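Local structure of uncharacterized protein (Mannheimia succiniciproducens, 3KG4) at residues N5-H10 against K136-F141; D14-T19 against P154-R159; I58-P63 against S177-S182; M191-D196 against D216-Y221. The protein cleaves CRISPR precursor transcripts as the Cas5d endoribonuclease of an antiviral defence system, working without a metal cofactor. All blocks are in the same frame, centred on the assembly; numbering follows the deposited sequence.

Interaction 1 of 4, residues N5-H10 against K136-F141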
loop_
_atom_site.group_PDB
_atom_site.type_symbol
_atom_site.label_atom_id
_atom_site.label_comp_id
_atom_site.label_asym_id
_atom_site.label_seq_id
_atom_site.Cartn_x
_atom_site.Cartn_y
_atom_site.Cartn_z
ATOM N N ASN A 5 1.905 6.666 16.933
ATOM C CA ASN A 5 2.454 6.760 15.580
ATOM C C ASN A 5 2.192 5.469 14.777
ATOM O O ASN A 5 3.091 4.675 14.549
ATOM C CB ASN A 5 3.952 7.052 15.652
ATOM C CG ASN A 5 4.581 7.292 14.278
ATOM O OD1 ASN A 5 3.879 7.501 13.265
ATOM N ND2 ASN A 5 5.896 7.233 14.233
ATOM N N ARG A 6 0.948 5.261 14.388
ATOM C CA ARG A 6 0.577 4.118 13.587
ATOM C C ARG A 6 -0.764 4.382 12.941
ATOM O O ARG A 6 -1.711 4.801 13.612
ATOM C CB ARG A 6 0.463 2.863 14.447
ATOM C CG ARG A 6 0.194 1.592 13.626
ATOM C CD ARG A 6 0.104 0.345 14.485
ATOM N NE ARG A 6 -1.239 0.154 15.046
ATOM C CZ ARG A 6 -1.583 -0.856 15.847
ATOM N NH1 ARG A 6 -0.699 -1.778 16.205
ATOM N NH2 ARG A 6 -2.815 -0.944 16.302
ATOM N N ILE A 7 -0.863 4.120 11.642
ATOM C CA ILE A 7 -2.150 4.144 10.972
ATOM C C ILE A 7 -2.445 2.808 10.308
ATOM O O ILE A 7 -1.524 2.072 9.947
ATOM C CB ILE A 7 -2.230 5.283 9.920
ATOM C CG1 ILE A 7 -1.315 5.037 8.741
ATOM C CG2 ILE A 7 -1.884 6.631 10.563
ATOM C CD1 ILE A 7 -1.814 3.979 7.725
ATOM N N ARG A 8 -3.734 2.531 10.169
ATOM C CA ARG A 8 -4.257 1.444 9.369
ATOM C C ARG A 8 -5.313 1.993 8.415
ATOM O O ARG A 8 -6.281 2.687 8.830
ATOM C CB ARG A 8 -4.886 0.365 10.249
ATOM C CG ARG A 8 -3.884 -0.413 11.059
ATOM C CD ARG A 8 -4.582 -1.286 12.057
ATOM N NE ARG A 8 -3.672 -2.254 12.639
ATOM C CZ ARG A 8 -4.009 -3.100 13.607
ATOM N NH1 ARG A 8 -5.241 -3.087 14.128
ATOM N NH2 ARG A 8 -3.110 -3.964 14.050
ATOM N N LEU A 9 -5.121 1.684 7.141
ATOM C CA LEU A 9 -6.004 2.127 6.067
ATOM C C LEU A 9 -6.488 0.901 5.299
ATOM O O LEU A 9 -5.697 0.099 4.776
ATOM C CB LEU A 9 -5.288 3.134 5.131
ATOM C CG LEU A 9 -6.164 3.830 4.069
ATOM C CD1 LEU A 9 -7.086 4.914 4.703
ATOM C CD2 LEU A 9 -5.296 4.419 2.938
ATOM N N HIS A 10 -7.798 0.750 5.251
ATOM C CA HIS A 10 -8.466 -0.246 4.441
ATOM C C HIS A 10 -8.598 0.302 3.027
ATOM O O HIS A 10 -9.058 1.446 2.826
ATOM C CB HIS A 10 -9.847 -0.540 5.051
ATOM C CG HIS A 10 -10.610 -1.633 4.358
ATOM N ND1 HIS A 10 -11.982 -1.694 4.361
ATOM C CD2 HIS A 10 -10.190 -2.683 3.607
ATOM C CE1 HIS A 10 -12.380 -2.760 3.685
ATOM N NE2 HIS A 10 -11.308 -3.388 3.228
ATOM N N LYS A 136 0.921 15.660 14.810
ATOM C CA LYS A 136 0.021 16.473 14.002
ATOM C C LYS A 136 -0.255 15.815 12.640
ATOM O O LYS A 136 -1.372 15.859 12.112
ATOM C CB LYS A 136 0.623 17.873 13.780
ATOM N N HIS A 137 0.793 15.208 12.095
ATOM C CA HIS A 137 0.726 14.514 10.802
ATOM C C HIS A 137 -0.131 13.265 10.866
ATOM O O HIS A 137 -0.995 13.075 10.033
ATOM C CB HIS A 137 2.139 14.195 10.339
ATOM C CG HIS A 137 2.935 15.420 9.994
ATOM N ND1 HIS A 137 2.637 16.215 8.906
ATOM C CD2 HIS A 137 3.993 15.998 10.608
ATOM C CE1 HIS A 137 3.489 17.222 8.860
ATOM N NE2 HIS A 137 4.322 17.111 9.878
ATOM N N ILE A 138 0.073 12.439 11.882
ATOM C CA ILE A 138 -0.824 11.302 12.116
ATOM C C ILE A 138 -2.276 11.765 12.257
ATOM O O ILE A 138 -3.145 11.279 11.560
ATOM C CB ILE A 138 -0.406 10.486 13.358
ATOM C CG1 ILE A 138 0.996 9.867 13.162
ATOM C CG2 ILE A 138 -1.475 9.420 13.691
ATOM C CD1 ILE A 138 1.066 8.679 12.180
ATOM N N GLU A 139 -2.536 12.743 13.137
ATOM C CA GLU A 139 -3.907 13.275 13.330
ATOM C C GLU A 139 -4.524 13.856 12.041
ATOM O O GLU A 139 -5.665 13.580 11.729
ATOM C CB GLU A 139 -3.911 14.351 14.448
ATOM N N MET A 140 -3.755 14.629 11.274
ATOM C CA MET A 140 -4.240 15.165 9.974
ATOM C C MET A 140 -4.538 14.038 8.960
ATOM O O MET A 140 -5.572 14.067 8.265
ATOM C CB MET A 140 -3.229 16.157 9.395
ATOM C CG MET A 140 -3.679 16.888 8.095
ATOM S SD MET A 140 -2.919 18.530 7.752
ATOM C CE MET A 140 -1.501 18.651 8.874
ATOM N N PHE A 141 -3.669 13.022 8.904
ATOM C CA PHE A 141 -3.927 11.887 8.004
ATOM C C PHE A 141 -5.256 11.258 8.356
ATOM O O PHE A 141 -6.091 11.011 7.499
ATOM C CB PHE A 141 -2.822 10.817 8.068
ATOM C CG PHE A 141 -3.175 9.575 7.284
ATOM C CD1 PHE A 141 -2.809 9.462 5.935
ATOM C CD2 PHE A 141 -3.931 8.564 7.856
ATOM C CE1 PHE A 141 -3.166 8.363 5.197
ATOM C CE2 PHE A 141 -4.282 7.435 7.133
ATOM C CZ PHE A 141 -3.933 7.355 5.787
#
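N5 has both ends of its carboxamide hydrogen-bonded outside this contact, ND2 to the carbonyl O of A122 on strand 114-124, and its OD1 also lies 3.2 Å from CD1 of I138. CG of N5 is anti to the backbone N (chi1 -175°), and the two side chains cross at about a right angle. No hydrogen bond joins the two segments, and the rest is hydrocarbon packing. CD1 of I138 also meets CG2 of I7 at 3.9 Å, and that same methyl of I7 touches CD2 of F141 at 3.9 Å, putting I7 against two residues one helical turn apart. CB and CG1 of I7 both stand 4.1 Å from CE2 of F141. Further along the strand, L9 continues the packing, its CD1 4.1 Å from CZ of F141, oblique to the ring. W53 meets this phenyl edge-to-face, and L42 and I45 of helix 35-45 pack on it too. Over these short segments the axes of strand 7-10 and helix 136-141 approach to 10.3 Å, their directions only 21° apart. Here the second helix of a ferredoxin-like βαββαβ unit, with its 4-1-3-2 strand order, lies on the first strand, as expected of a RAMP-type Cas5 protein.

Interaction 2 of 4, residues D14-T19 against P154-R159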
loop_
_atom_site.group_PDB
_atom_site.type_symbol
_atom_site.label_atom_id
_atom_site.label_comp_id
_atom_site.label_asym_id
_atom_site.label_seq_id
_atom_site.Cartn_x
_atom_site.Cartn_y
_atom_site.Cartn_z
ATOM N N ASP A 14 -11.940 -2.713 -7.758
ATOM C CA ASP A 14 -12.327 -3.809 -8.636
ATOM C C ASP A 14 -11.126 -4.308 -9.427
ATOM O O ASP A 14 -11.095 -5.461 -9.801
ATOM C CB ASP A 14 -13.419 -3.365 -9.617
ATOM C CG ASP A 14 -14.790 -3.143 -8.938
ATOM O OD1 ASP A 14 -14.953 -3.484 -7.745
ATOM O OD2 ASP A 14 -15.689 -2.609 -9.630
ATOM N N TYR A 15 -10.191 -3.411 -9.717
ATOM C CA TYR A 15 -8.935 -3.700 -10.438
ATOM C C TYR A 15 -7.696 -3.030 -9.835
ATOM O O TYR A 15 -7.780 -1.957 -9.188
ATOM C CB TYR A 15 -9.052 -3.246 -11.889
ATOM C CG TYR A 15 -10.152 -3.909 -12.646
ATOM C CD1 TYR A 15 -10.019 -5.227 -13.094
ATOM C CD2 TYR A 15 -11.358 -3.239 -12.894
ATOM C CE1 TYR A 15 -11.034 -5.843 -13.798
ATOM C CE2 TYR A 15 -12.380 -3.851 -13.593
ATOM C CZ TYR A 15 -12.211 -5.143 -14.048
ATOM O OH TYR A 15 -13.218 -5.749 -14.744
ATOM N N ALA A 16 -6.532 -3.653 -10.045
ATOM C CA ALA A 16 -5.249 -3.080 -9.622
ATOM C C ALA A 16 -4.152 -3.541 -10.561
ATOM O O ALA A 16 -4.198 -4.635 -11.081
ATOM C CB ALA A 16 -4.879 -3.497 -8.179
ATOM N N CYS A 17 -3.147 -2.720 -10.731
ATOM C CA CYS A 17 -2.007 -3.103 -11.513
ATOM C C CYS A 17 -0.740 -2.502 -10.921
ATOM O O CYS A 17 -0.444 -1.317 -11.101
ATOM C CB CYS A 17 -2.164 -2.697 -12.995
ATOM S SG CYS A 17 -0.849 -3.458 -13.960
ATOM N N PHE A 18 -0.020 -3.335 -10.166
ATOM C CA PHE A 18 1.249 -2.970 -9.596
ATOM C C PHE A 18 2.324 -3.567 -10.481
ATOM O O PHE A 18 2.736 -4.733 -10.341
ATOM C CB PHE A 18 1.344 -3.481 -8.163
ATOM C CG PHE A 18 0.166 -3.128 -7.352
ATOM C CD1 PHE A 18 -0.053 -1.805 -6.953
ATOM C CD2 PHE A 18 -0.791 -4.084 -7.045
ATOM C CE1 PHE A 18 -1.219 -1.474 -6.194
ATOM C CE2 PHE A 18 -1.917 -3.761 -6.306
ATOM C CZ PHE A 18 -2.133 -2.463 -5.881
ATOM N N THR A 19 2.760 -2.762 -11.432
ATOM C CA THR A 19 3.452 -3.294 -12.579
ATOM C C THR A 19 4.814 -3.931 -12.255
ATOM O O THR A 19 5.655 -3.327 -11.608
ATOM C CB THR A 19 3.625 -2.165 -13.639
ATOM O OG1 THR A 19 2.328 -1.650 -13.972
ATOM C CG2 THR A 19 4.325 -2.715 -14.879
ATOM N N PRO A 154 -6.184 8.590 -4.650
ATOM C CA PRO A 154 -5.280 7.423 -4.669
ATOM C C PRO A 154 -5.700 6.374 -5.721
ATOM O O PRO A 154 -6.866 6.226 -6.057
ATOM C CB PRO A 154 -5.371 6.880 -3.241
ATOM C CG PRO A 154 -6.670 7.329 -2.722
ATOM C CD PRO A 154 -6.983 8.651 -3.411
ATOM N N CYS A 155 -4.702 5.643 -6.210
ATOM C CA CYS A 155 -4.923 4.668 -7.253
ATOM C C CYS A 155 -4.200 3.382 -6.897
ATOM O O CYS A 155 -3.269 3.378 -6.099
ATOM C CB CYS A 155 -4.457 5.192 -8.616
ATOM S SG CYS A 155 -2.702 5.294 -8.859
ATOM N N MET A 156 -4.683 2.295 -7.486
ATOM C CA MET A 156 -4.153 0.988 -7.262
ATOM C C MET A 156 -3.113 0.682 -8.331
ATOM O O MET A 156 -3.331 -0.158 -9.174
ATOM C CB MET A 156 -5.293 -0.006 -7.317
ATOM C CG MET A 156 -6.209 0.127 -6.140
ATOM S SD MET A 156 -5.426 -0.564 -4.638
ATOM C CE MET A 156 -6.876 -1.182 -3.945
ATOM N N GLY A 157 -1.990 1.389 -8.272
ATOM C CA GLY A 157 -0.828 1.109 -9.088
ATOM C C GLY A 157 -0.750 1.863 -10.401
ATOM O O GLY A 157 0.342 2.184 -10.845
ATOM N N VAL A 158 -1.876 2.083 -11.050
ATOM C CA VAL A 158 -1.907 2.909 -12.265
ATOM C C VAL A 158 -3.084 3.849 -12.192
ATOM O O VAL A 158 -4.114 3.537 -11.602
ATOM C CB VAL A 158 -1.986 2.059 -13.571
ATOM C CG1 VAL A 158 -0.692 1.206 -13.746
ATOM C CG2 VAL A 158 -3.238 1.195 -13.567
ATOM N N ARG A 159 -2.943 4.998 -12.849
ATOM C CA ARG A 159 -3.921 6.088 -12.722
ATOM C C ARG A 159 -5.372 5.684 -13.014
ATOM O O ARG A 159 -6.288 6.166 -12.371
ATOM C CB ARG A 159 -3.476 7.304 -13.591
HETATM O O HOH W 1 2.275 0.148 -11.234
#
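Y15 enters the contact through its backbone, with its carbonyl O 3.7 Å from CB of M156, while its ring leads away from the loop. At A16 the two segments come close enough for small groups to touch: CB of A16 meets CB of M156 at 3.6 Å, and the alanine CA sits near the methionine carbonyl in a CA-H...O contact. C17 then makes the direct backbone link. Its N donates to O of M156 at 3.0 Å, nearly straight at 170°. At the carbonyl end of the same residue, O of C17 approaches CA of G157 to 3.2 Å, a second CA-H...O contact. G157 takes a positive phi (92°), which glycine adopts easily, and so brings its CA close to this carbonyl. CB of C17 reaches CG2 of V158 more loosely, at 4.1 Å.

F18 swings its ring back to the loop turn, with CE1 3.6 Å from both C of M156 and N of G157. CZ lies 4.0 Å from SD of M156, and the sulfur sits at the ring edge, 80° off the normal, in a Met-aromatic contact. T19 closes the run through a water that accepts from its N at 3.0 Å and donates to the carbonyl O of G157.

The chain turns a corner at D14, and A16 then pairs with L111 of strand 107-112. F18 packs on L111 and on Y116 of strand 114-124, M156 and A16 both rest on V114, and R27 of strand 27-28 borders C17, T19 and V158.

Interaction 3 of 4, residues I58-P63 against S177-S182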
loop_
_atom_site.group_PDB
_atom_site.type_symbol
_atom_site.label_atom_id
_atom_site.label_comp_id
_atom_site.label_asym_id
_atom_site.label_seq_id
_atom_site.Cartn_x
_atom_site.Cartn_y
_atom_site.Cartn_z
ATOM N N ILE A 58 1.350 -5.274 5.193
ATOM C CA ILE A 58 0.288 -5.277 4.209
ATOM C C ILE A 58 -0.543 -6.525 4.447
ATOM O O ILE A 58 -0.042 -7.638 4.281
ATOM C CB ILE A 58 0.869 -5.316 2.737
ATOM C CG1 ILE A 58 1.700 -4.048 2.459
ATOM C CG2 ILE A 58 -0.243 -5.528 1.755
ATOM C CD1 ILE A 58 2.705 -4.199 1.276
ATOM N N TYR A 59 -1.802 -6.338 4.818
ATOM C CA TYR A 59 -2.757 -7.424 4.947
ATOM C C TYR A 59 -3.474 -7.638 3.637
ATOM O O TYR A 59 -4.082 -6.710 3.107
ATOM C CB TYR A 59 -3.806 -7.095 5.994
ATOM C CG TYR A 59 -3.287 -6.866 7.376
ATOM C CD1 TYR A 59 -3.371 -7.857 8.357
ATOM C CD2 TYR A 59 -2.697 -5.655 7.719
ATOM C CE1 TYR A 59 -2.910 -7.597 9.669
ATOM C CE2 TYR A 59 -2.218 -5.412 8.982
ATOM C CZ TYR A 59 -2.350 -6.364 9.966
ATOM O OH TYR A 59 -1.873 -6.039 11.226
ATOM N N VAL A 60 -3.441 -8.864 3.135
ATOM C CA VAL A 60 -4.055 -9.218 1.870
ATOM C C VAL A 60 -5.336 -9.963 2.145
ATOM O O VAL A 60 -5.298 -11.079 2.676
ATOM C CB VAL A 60 -3.159 -10.136 1.019
ATOM C CG1 VAL A 60 -3.855 -10.470 -0.276
ATOM C CG2 VAL A 60 -1.853 -9.472 0.755
ATOM N N LEU A 61 -6.458 -9.370 1.731
ATOM C CA LEU A 61 -7.799 -9.790 2.176
ATOM C C LEU A 61 -8.542 -10.678 1.192
ATOM O O LEU A 61 -9.420 -11.443 1.588
ATOM C CB LEU A 61 -8.660 -8.549 2.468
ATOM C CG LEU A 61 -8.077 -7.583 3.490
ATOM C CD1 LEU A 61 -9.026 -6.409 3.714
ATOM C CD2 LEU A 61 -7.804 -8.342 4.787
ATOM N N LYS A 62 -8.213 -10.583 -0.093
ATOM C CA LYS A 62 -8.986 -11.253 -1.094
ATOM C C LYS A 62 -8.107 -12.150 -1.972
ATOM O O LYS A 62 -6.933 -11.880 -2.140
ATOM C CB LYS A 62 -9.737 -10.228 -1.933
ATOM C CG LYS A 62 -10.948 -9.632 -1.219
ATOM C CD LYS A 62 -11.713 -8.723 -2.143
ATOM C CE LYS A 62 -13.208 -8.748 -1.885
ATOM N NZ LYS A 62 -13.909 -7.649 -2.636
ATOM N N PRO A 63 -8.676 -13.250 -2.482
ATOM C CA PRO A 63 -7.903 -14.174 -3.294
ATOM C C PRO A 63 -7.252 -13.467 -4.483
ATOM O O PRO A 63 -7.825 -12.559 -5.049
ATOM C CB PRO A 63 -8.948 -15.202 -3.772
ATOM C CG PRO A 63 -10.134 -14.982 -2.902
ATOM C CD PRO A 63 -10.112 -13.561 -2.515
ATOM N N SER A 177 -9.912 -11.821 6.484
ATOM C CA SER A 177 -9.350 -12.268 5.218
ATOM C C SER A 177 -10.426 -13.134 4.583
ATOM O O SER A 177 -11.147 -13.847 5.296
ATOM C CB SER A 177 -8.067 -13.103 5.408
ATOM O OG SER A 177 -6.890 -12.495 4.827
ATOM N N GLN A 178 -10.511 -13.113 3.257
ATOM C CA GLN A 178 -11.286 -14.113 2.546
ATOM C C GLN A 178 -10.319 -15.022 1.794
ATOM O O GLN A 178 -10.647 -15.550 0.750
ATOM C CB GLN A 178 -12.254 -13.417 1.597
ATOM C CG GLN A 178 -13.301 -12.553 2.298
ATOM C CD GLN A 178 -14.268 -11.938 1.311
ATOM O OE1 GLN A 178 -14.002 -10.877 0.749
ATOM N NE2 GLN A 178 -15.401 -12.603 1.093
ATOM N N LEU A 179 -9.115 -15.198 2.334
ATOM C CA LEU A 179 -8.084 -15.985 1.669
ATOM C C LEU A 179 -8.291 -17.480 1.887
ATOM O O LEU A 179 -8.680 -17.866 2.987
ATOM C CB LEU A 179 -6.710 -15.615 2.210
ATOM C CG LEU A 179 -6.098 -14.314 1.706
ATOM C CD1 LEU A 179 -4.654 -14.189 2.207
ATOM C CD2 LEU A 179 -6.189 -14.198 0.200
ATOM N N SER A 180 -8.004 -18.303 0.868
ATOM C CA SER A 180 -8.021 -19.766 1.060
ATOM C C SER A 180 -7.038 -20.143 2.165
ATOM O O SER A 180 -5.922 -19.580 2.213
ATOM C CB SER A 180 -7.715 -20.553 -0.234
ATOM O OG SER A 180 -6.754 -19.919 -1.077
ATOM N N GLU A 181 -7.469 -21.029 3.079
ATOM C CA GLU A 181 -6.557 -21.654 4.049
ATOM C C GLU A 181 -5.182 -21.873 3.392
ATOM O O GLU A 181 -4.156 -21.563 3.978
ATOM C CB GLU A 181 -7.114 -22.998 4.575
ATOM N N SER A 182 -5.206 -22.370 2.158
ATOM C CA SER A 182 -4.021 -22.643 1.341
ATOM C C SER A 182 -3.436 -21.460 0.527
ATOM O O SER A 182 -2.498 -21.658 -0.257
ATOM C CB SER A 182 -4.401 -23.750 0.353
ATOM O OG SER A 182 -5.522 -23.364 -0.451
#
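Beyond the end of strand 51-60, where V60 gives way to L61, the loop S177-L179 lies alongside the departing chain, both running the same way with L61 opposite S177 and P63 opposite L179. One backbone hydrogen bond ties them: N of Q178 donates to O of L61 at 2.6 Å, at 165° and in the carbonyl plane. The bond is short, and neither segment is regular strand here, so it acts as an isolated clip and not as part of a continuous sheet pairing.

L179 fills the inner part of the contact. Its CG, anti to its own carbonyl carbon (chi1 -77°), lies 3.5 Å from O of V60. Of the two methyls, CD1 comes to 3.2 Å from O of V60 and CD2 lies 3.4 Å from O of K62. CD2 also faces the side chain of V60, at 4.4 Å from CG1.

The outer part is more open. K62 and Q178 lie side by side, pointing the same way, with OE1 of the glutamine 3.5 Å from CE of the lysine. The ring of P63 rests on the loop through CG, 3.7 Å from O of Q178.

The first bond of L61's side chain points away from 177-182, and the side chain packs on P175 and H10, while V60 and L61 are bonded through their backbones to G213 and A115. The loop belongs to the connection between strand 164-167, last of the ferredoxin-like unit, and strand 186-195, first of the C-terminal three-strand extension. Docking it on a strand end fits the two-part build of Cas5 proteins.

Interaction 4 of 4, residues M191-D196 against D216-Y221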
loop_
_atom_site.group_PDB
_atom_site.type_symbol
_atom_site.label_atom_id
_atom_site.label_comp_id
_atom_site.label_asym_id
_atom_site.label_seq_id
_atom_site.Cartn_x
_atom_site.Cartn_y
_atom_site.Cartn_z
ATOM N N MET A 191 10.168 -8.606 -4.758
ATOM C CA MET A 191 9.201 -7.602 -5.215
ATOM C C MET A 191 9.843 -6.264 -4.954
ATOM O O MET A 191 10.621 -6.124 -4.012
ATOM C CB MET A 191 7.886 -7.646 -4.402
ATOM C CG MET A 191 6.950 -8.837 -4.627
ATOM S SD MET A 191 5.255 -8.741 -3.935
ATOM C CE MET A 191 4.788 -7.024 -4.551
ATOM N N LEU A 192 9.470 -5.264 -5.750
ATOM C CA LEU A 192 9.898 -3.905 -5.489
ATOM C C LEU A 192 9.483 -3.501 -4.102
ATOM O O LEU A 192 8.325 -3.712 -3.753
ATOM C CB LEU A 192 9.210 -2.975 -6.487
ATOM C CG LEU A 192 9.648 -1.514 -6.349
ATOM C CD1 LEU A 192 11.083 -1.431 -6.894
ATOM C CD2 LEU A 192 8.650 -0.637 -7.138
ATOM N N HIS A 193 10.431 -2.992 -3.305
ATOM C CA HIS A 193 10.133 -2.358 -2.041
ATOM C C HIS A 193 9.830 -0.860 -2.375
ATOM O O HIS A 193 8.725 -0.362 -2.164
ATOM C CB HIS A 193 11.318 -2.483 -1.106
ATOM C CG HIS A 193 11.049 -2.072 0.312
ATOM N ND1 HIS A 193 10.226 -1.017 0.646
ATOM C CD2 HIS A 193 11.517 -2.561 1.485
ATOM C CE1 HIS A 193 10.164 -0.896 1.961
ATOM N NE2 HIS A 193 10.952 -1.813 2.497
ATOM N N ASP A 194 10.815 -0.154 -2.898
ATOM C CA ASP A 194 10.588 1.243 -3.332
ATOM C C ASP A 194 11.755 1.690 -4.201
ATOM O O ASP A 194 12.707 0.956 -4.359
ATOM C CB ASP A 194 10.441 2.171 -2.098
ATOM C CG ASP A 194 9.302 3.202 -2.236
ATOM O OD1 ASP A 194 8.621 3.459 -1.193
ATOM O OD2 ASP A 194 9.085 3.733 -3.372
ATOM N N ILE A 195 11.667 2.910 -4.754
ATOM C CA ILE A 195 12.704 3.507 -5.617
ATOM C C ILE A 195 13.185 4.835 -4.999
ATOM O O ILE A 195 12.393 5.542 -4.366
ATOM C CB ILE A 195 12.155 3.810 -7.039
ATOM C CG1 ILE A 195 11.769 2.517 -7.754
ATOM C CG2 ILE A 195 13.193 4.520 -7.917
ATOM C CD1 ILE A 195 10.345 2.536 -8.327
ATOM N N ASP A 196 14.468 5.156 -5.162
ATOM C CA ASP A 196 14.991 6.507 -4.842
ATOM C C ASP A 196 15.199 7.258 -6.157
ATOM O O ASP A 196 16.033 6.859 -6.983
ATOM C CB ASP A 196 16.324 6.428 -4.080
ATOM N N ASP A 216 5.002 -8.755 6.193
ATOM C CA ASP A 216 5.792 -7.823 6.957
ATOM C C ASP A 216 6.839 -7.187 6.039
ATOM O O ASP A 216 7.525 -7.863 5.255
ATOM C CB ASP A 216 6.342 -8.451 8.272
ATOM C CG ASP A 216 5.237 -8.478 9.441
ATOM O OD1 ASP A 216 5.367 -7.794 10.486
ATOM O OD2 ASP A 216 4.195 -9.162 9.299
ATOM N N VAL A 217 6.898 -5.855 6.069
ATOM C CA VAL A 217 7.763 -5.114 5.182
ATOM C C VAL A 217 8.986 -4.656 5.964
ATOM O O VAL A 217 8.859 -3.914 6.966
ATOM C CB VAL A 217 7.018 -3.876 4.586
ATOM C CG1 VAL A 217 7.969 -3.077 3.683
ATOM C CG2 VAL A 217 5.795 -4.336 3.834
ATOM N N PRO A 218 10.182 -5.105 5.539
ATOM C CA PRO A 218 11.346 -4.769 6.328
ATOM C C PRO A 218 11.735 -3.302 6.113
ATOM O O PRO A 218 11.325 -2.708 5.084
ATOM C CB PRO A 218 12.414 -5.711 5.777
ATOM C CG PRO A 218 12.069 -5.853 4.334
ATOM C CD PRO A 218 10.541 -5.904 4.340
ATOM N N PRO A 219 12.504 -2.721 7.058
ATOM C CA PRO A 219 13.087 -1.378 6.879
ATOM C C PRO A 219 13.726 -1.211 5.511
ATOM O O PRO A 219 14.454 -2.094 5.072
ATOM C CB PRO A 219 14.153 -1.294 7.984
ATOM C CG PRO A 219 13.660 -2.175 9.053
ATOM C CD PRO A 219 12.846 -3.291 8.368
ATOM N N PHE A 220 13.432 -0.100 4.842
ATOM C CA PHE A 220 13.932 0.174 3.492
ATOM C C PHE A 220 15.448 0.280 3.415
ATOM O O PHE A 220 16.057 -0.211 2.465
ATOM C CB PHE A 220 13.367 1.497 2.954
ATOM C CG PHE A 220 13.759 1.764 1.540
ATOM C CD1 PHE A 220 13.081 1.144 0.507
ATOM C CD2 PHE A 220 14.841 2.602 1.234
ATOM C CE1 PHE A 220 13.446 1.346 -0.808
ATOM C CE2 PHE A 220 15.204 2.832 -0.095
ATOM C CZ PHE A 220 14.519 2.193 -1.112
ATOM N N TYR A 221 16.049 0.948 4.395
ATOM C CA TYR A 221 17.505 1.209 4.395
ATOM C C TYR A 221 18.376 0.092 4.995
ATOM O O TYR A 221 17.955 -0.637 5.882
ATOM C CB TYR A 221 17.799 2.550 5.085
ATOM C CG TYR A 221 17.300 3.703 4.246
ATOM C CD1 TYR A 221 17.999 4.107 3.111
ATOM C CD2 TYR A 221 16.107 4.357 4.563
ATOM C CE1 TYR A 221 17.540 5.145 2.320
ATOM C CE2 TYR A 221 15.641 5.400 3.782
ATOM C CZ TYR A 221 16.361 5.787 2.658
ATOM O OH TYR A 221 15.888 6.810 1.867
#
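H193 and F220 make the dense part of this contact. At the rim of the histidine ring, NE2 donates to O of P218 at 2.8 Å, with an N-H...O angle of 162° and the acceptor close to the ring plane. Over one face stands the edge of F220, CD1 3.6 Å from ND1 of H193, in a T-shaped pair with ring centroids 5.1 Å apart and planes at 90°. CG1 of V217 presses obliquely on the far end of the imidazole, 3.5 Å from CE1. The F220 ring continues past the histidine to D194, whose CB lies 3.4 Å from CE1 of the phenylalanine; CG of F220 is anti to its backbone N (chi1 -175°), and the end of the ring comes near the strand.

The side toward solvent is looser. P218, itself exposed, offers its CG to CD2 of H193 at 4.4 Å, while P219 and Y221 are exposed and start their side chains away from the strand. D194 turns its carboxylate off the contact to a salt bridge with R39 and a hydrogen bond with S36, and OD2 also accepts from N of I195 at 3.0 Å.

H193 and D194 of the edge strand lie opposite the single residue H204 of strand 203-211 in a classic beta bulge. The bond to the P218 carbonyl requires a hydrogen on NE2 and fixes the flip of the imidazole. Across the two segments, one directed bond and aromatic packing join tail to edge strand, helped by V217's backbone bond to D56 and F220's edge-to-face contact with H204.

In the fold
Interaction 1 is the buried contact, helix against sheet, largely apolar and with no hydrogen bond between its segments; the other three are partly buried and each adds one direct hydrogen bond. Interactions 1, 3 and 4 all reach the seven-stranded antiparallel sheet: H10 and R8 of the first touch L61 and Y59 of the third, and I58 meets V217 of the fourth. Interaction 2 follows interaction 1 along the chain, past the corner into the smaller mixed sheet, with centres about 22 Å apart on opposite sides of the molecule's centre. Backbone and water bonding mark 14-19 with 154-159, backbone clipping marks the surface loop at 177-182, and a histidine side chain does the bonding at 191-196.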